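Local coordinates for protein CaaX farnesyltransferase alpha subunit Ram2 (Aspergillus fumigatus, PDB 4L9P) that forms the alpha subunit of protein farnesyltransferase, which probably transfers a farnesyl group to the cysteine of CaaX proteins and may also serve in their geranylgeranylation, at residues H162-R167 / W200-M205. The protein carries 1 engineered substitution. Residues are numbered along the deposited sequence; the frame is centred on the assembly and turned at random.
Sequences HVWTYR and WNHRYM. With FII ([(3,7,11-trimethyl-dodeca-2,6,10-trienyloxycarbamoyl)-methyl]-phosphonic acid), chain Q.
His202 reaches from helix 197-208 to helix 161-174 and packs its side chain against both Trp164 and Arg167. The bond from CA to CB points at the facing helix, and His202 CB lies 3.4 Å from Trp164 CZ3, the outer corner of the indole. One bond further, His202 CG is still 3.5 Å from Trp164 CZ3. With CG anti to the backbone N (chi1 -167°), the imidazole runs on past the indole, its plane inclined at 50° to that of the six-membered ring. His202 CD2 lies in the indole plane at its edge, 3.9 Å from Trp164 CZ3, and Met205 CE sits over one imidazole face, offset toward the rim. A water lies at the edge of the imidazole, in its plane, its O 2.9 Å from His202 ND1; it donates to the carbonyl O of Trp164, bridging side chain to backbone.

These are helices of neighbouring repeats in the TPR-like helical-hairpin array of the prenyltransferase alpha subunit, and helix 180-192 comes between them in sequence. It adds Leu189 against Trp164 and Val186 against His202.

Farther out, His202 CE1 rests 3.8 Å from Arg167 CG, the extended arginine chain crossing the histidine at about a right angle. At the tip, His202 NE2 is hydrogen-bonded to Glu182 OE1. Arg167 NH2 forms a salt bridge with the other oxygen of that carboxylate, and a second with Asp185 OD2.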
loop_
_atom_site.group_PDB
_atom_site.type_symbol
_atom_site.label_atom_id
_atom_site.label_comp_id
_atom_site.label_asym_id
_atom_site.label_seq_id
_atom_site.Cartn_x
_atom_site.Cartn_y
_atom_site.Cartn_z
ATOM N N HIS A 162 11.330 0.056 5.213
ATOM C CA HIS A 162 11.581 1.370 5.814
ATOM C C HIS A 162 13.066 1.686 5.837
ATOM O O HIS A 162 13.431 2.864 5.748
ATOM C CB HIS A 162 11.060 1.339 7.250
ATOM C CG HIS A 162 9.584 1.111 7.319
ATOM N ND1 HIS A 162 9.012 0.016 7.946
ATOM C CD2 HIS A 162 8.591 1.707 6.636
ATOM C CE1 HIS A 162 7.697 0.043 7.756
ATOM N NE2 HIS A 162 7.414 1.100 7.010
ATOM N N VAL A 163 13.921 0.661 5.964
ATOM C CA VAL A 163 15.344 0.927 5.947
ATOM C C VAL A 163 15.762 1.264 4.528
ATOM O O VAL A 163 16.614 2.176 4.365
ATOM C CB VAL A 163 16.143 -0.297 6.473
ATOM C CG1 VAL A 163 17.675 0.062 6.525
ATOM C CG2 VAL A 163 15.619 -0.680 7.872
ATOM N N TRP A 164 15.277 0.586 3.479
ATOM C CA TRP A 164 15.590 1.027 2.142
ATOM C C TRP A 164 15.087 2.431 1.857
ATOM O O TRP A 164 15.801 3.201 1.190
ATOM C CB TRP A 164 14.980 0.040 1.096
ATOM C CG TRP A 164 15.765 -1.263 0.999
ATOM C CD1 TRP A 164 15.387 -2.522 1.487
ATOM C CD2 TRP A 164 17.063 -1.414 0.420
ATOM N NE1 TRP A 164 16.382 -3.434 1.179
ATOM C CE2 TRP A 164 17.413 -2.787 0.529
ATOM C CE3 TRP A 164 17.966 -0.524 -0.224
ATOM C CZ2 TRP A 164 18.615 -3.303 -0.017
ATOM C CZ3 TRP A 164 19.164 -1.021 -0.712
ATOM C CH2 TRP A 164 19.503 -2.415 -0.614
ATOM N N THR A 165 13.884 2.795 2.302
ATOM C CA THR A 165 13.392 4.148 2.109
ATOM C C THR A 165 14.337 5.148 2.763
ATOM O O THR A 165 14.695 6.177 2.145
ATOM C CB THR A 165 11.961 4.276 2.678
ATOM O OG1 THR A 165 11.100 3.455 1.849
ATOM C CG2 THR A 165 11.501 5.734 2.627
ATOM N N TYR A 166 14.776 4.830 3.990
ATOM C CA TYR A 166 15.754 5.748 4.638
ATOM C C TYR A 166 17.021 5.810 3.802
ATOM O O TYR A 166 17.591 6.924 3.607
ATOM C CB TYR A 166 16.027 5.240 6.020
ATOM C CG TYR A 166 17.179 6.063 6.683
ATOM C CD1 TYR A 166 16.937 7.337 7.261
ATOM C CD2 TYR A 166 18.486 5.587 6.609
ATOM C CE1 TYR A 166 17.997 8.067 7.798
ATOM C CE2 TYR A 166 19.545 6.332 7.128
ATOM C CZ TYR A 166 19.255 7.563 7.715
ATOM O OH TYR A 166 20.268 8.311 8.290
ATOM N N ARG A 167 17.508 4.691 3.288
ATOM C CA ARG A 167 18.769 4.744 2.545
ATOM C C ARG A 167 18.605 5.547 1.244
ATOM O O ARG A 167 19.555 6.234 0.836
ATOM C CB ARG A 167 19.314 3.319 2.283
ATOM C CG ARG A 167 20.833 3.363 1.889
ATOM C CD ARG A 167 21.471 1.990 1.860
ATOM N NE ARG A 167 22.902 2.173 1.654
ATOM C CZ ARG A 167 23.850 1.335 2.041
ATOM N NH1 ARG A 167 23.533 0.184 2.627
ATOM N NH2 ARG A 167 25.136 1.708 1.868
ATOM N N TRP A 200 17.814 -4.281 -6.197
ATOM C CA TRP A 200 17.712 -3.845 -7.589
ATOM C C TRP A 200 17.095 -2.455 -7.680
ATOM O O TRP A 200 17.555 -1.635 -8.479
ATOM C CB TRP A 200 16.874 -4.836 -8.413
ATOM C CG TRP A 200 17.620 -6.087 -8.730
ATOM C CD1 TRP A 200 17.501 -7.308 -8.085
ATOM C CD2 TRP A 200 18.601 -6.263 -9.775
ATOM N NE1 TRP A 200 18.347 -8.232 -8.688
ATOM C CE2 TRP A 200 19.042 -7.611 -9.710
ATOM C CE3 TRP A 200 19.160 -5.399 -10.734
ATOM C CZ2 TRP A 200 20.026 -8.129 -10.585
ATOM C CZ3 TRP A 200 20.136 -5.929 -11.619
ATOM C CH2 TRP A 200 20.523 -7.280 -11.550
ATOM N N ASN A 201 16.059 -2.178 -6.870
ATOM C CA ASN A 201 15.426 -0.876 -6.917
ATOM C C ASN A 201 16.395 0.236 -6.513
ATOM O O ASN A 201 16.404 1.315 -7.111
ATOM C CB ASN A 201 14.135 -0.915 -6.051
ATOM C CG ASN A 201 13.444 0.432 -6.044
ATOM O OD1 ASN A 201 12.799 0.796 -7.039
ATOM N ND2 ASN A 201 13.680 1.249 -5.002
ATOM N N HIS A 202 17.175 -0.042 -5.459
ATOM C CA HIS A 202 18.168 0.972 -5.015
ATOM C C HIS A 202 19.224 1.111 -6.089
ATOM O O HIS A 202 19.701 2.241 -6.349
ATOM C CB HIS A 202 18.778 0.504 -3.702
ATOM C CG HIS A 202 19.566 1.586 -3.003
ATOM N ND1 HIS A 202 18.933 2.629 -2.361
ATOM C CD2 HIS A 202 20.903 1.762 -2.812
ATOM C CE1 HIS A 202 19.843 3.416 -1.825
ATOM N NE2 HIS A 202 21.042 2.922 -2.107
ATOM N N ARG A 203 19.592 0.031 -6.780
ATOM C CA ARG A 203 20.595 0.125 -7.880
ATOM C C ARG A 203 20.083 1.085 -8.959
ATOM O O ARG A 203 20.853 1.897 -9.486
ATOM C CB ARG A 203 20.846 -1.252 -8.516
ATOM C CG ARG A 203 22.082 -1.193 -9.462
ATOM C CD ARG A 203 22.290 -2.592 -10.160
ATOM N NE ARG A 203 23.501 -2.452 -10.948
ATOM C CZ ARG A 203 24.721 -2.795 -10.553
ATOM N NH1 ARG A 203 24.923 -3.458 -9.392
ATOM N NH2 ARG A 203 25.752 -2.467 -11.336
ATOM N N TYR A 204 18.798 0.966 -9.292
ATOM C CA TYR A 204 18.256 1.861 -10.314
ATOM C C TYR A 204 18.382 3.343 -9.851
ATOM O O TYR A 204 18.782 4.230 -10.622
ATOM C CB TYR A 204 16.779 1.524 -10.613
ATOM C CG TYR A 204 16.266 2.433 -11.721
ATOM C CD1 TYR A 204 15.717 3.711 -11.445
ATOM C CD2 TYR A 204 16.289 2.004 -13.066
ATOM C CE1 TYR A 204 15.263 4.550 -12.471
ATOM C CE2 TYR A 204 15.815 2.823 -14.097
ATOM C CZ TYR A 204 15.337 4.113 -13.788
ATOM O OH TYR A 204 14.899 4.950 -14.806
ATOM N N MET A 205 18.073 3.622 -8.602
ATOM C CA MET A 205 18.234 4.981 -8.121
ATOM C C MET A 205 19.691 5.452 -8.255
ATOM O O MET A 205 19.969 6.583 -8.732
ATOM C CB MET A 205 17.849 5.035 -6.680
ATOM C CG MET A 205 17.875 6.460 -6.137
ATOM S SD MET A 205 19.052 6.634 -4.828
ATOM C CE MET A 205 19.553 5.092 -4.361
HETATM C C1 FII Q . -4.449 3.494 3.796
HETATM C C2 FII Q . -3.189 2.841 4.297
HETATM C C6 FII Q . -2.724 3.288 5.617
HETATM C C10 FII Q . -2.336 2.145 3.316
HETATM C C11 FII Q . -0.987 1.515 3.659
HETATM C C12 FII Q . -1.223 -0.013 3.843
HETATM C C15 FII Q . -0.005 -0.927 3.744
HETATM C C18 FII Q . -0.182 -2.430 3.920
HETATM C C22 FII Q . 1.318 -0.256 3.931
HETATM C C23 FII Q . 2.511 -1.076 3.465
HETATM C C24 FII Q . 3.796 -0.484 3.904
HETATM C C27 FII Q . 4.893 -1.498 3.839
HETATM C C30 FII Q . 5.630 -1.561 2.513
HETATM C C34 FII Q . 5.543 -1.791 5.138
HETATM C C35 FII Q . 6.840 -2.565 5.244
HETATM O O36 FII Q . 6.637 -3.812 5.883
HETATM N N42 FII Q . 5.692 -4.625 5.317
HETATM C C43 FII Q . 6.259 -5.638 4.530
HETATM O O44 FII Q . 7.472 -5.774 4.309
HETATM C C45 FII Q . 5.222 -6.599 3.966
HETATM P P46 FII Q . 5.663 -7.292 2.289
HETATM O O49 FII Q . 6.094 -6.134 1.470
HETATM O O50 FII Q . 6.687 -8.366 2.487
HETATM O O51 FII Q . 4.311 -7.873 1.826
HETATM O O HOH W 1 16.075 2.772 -1.921
#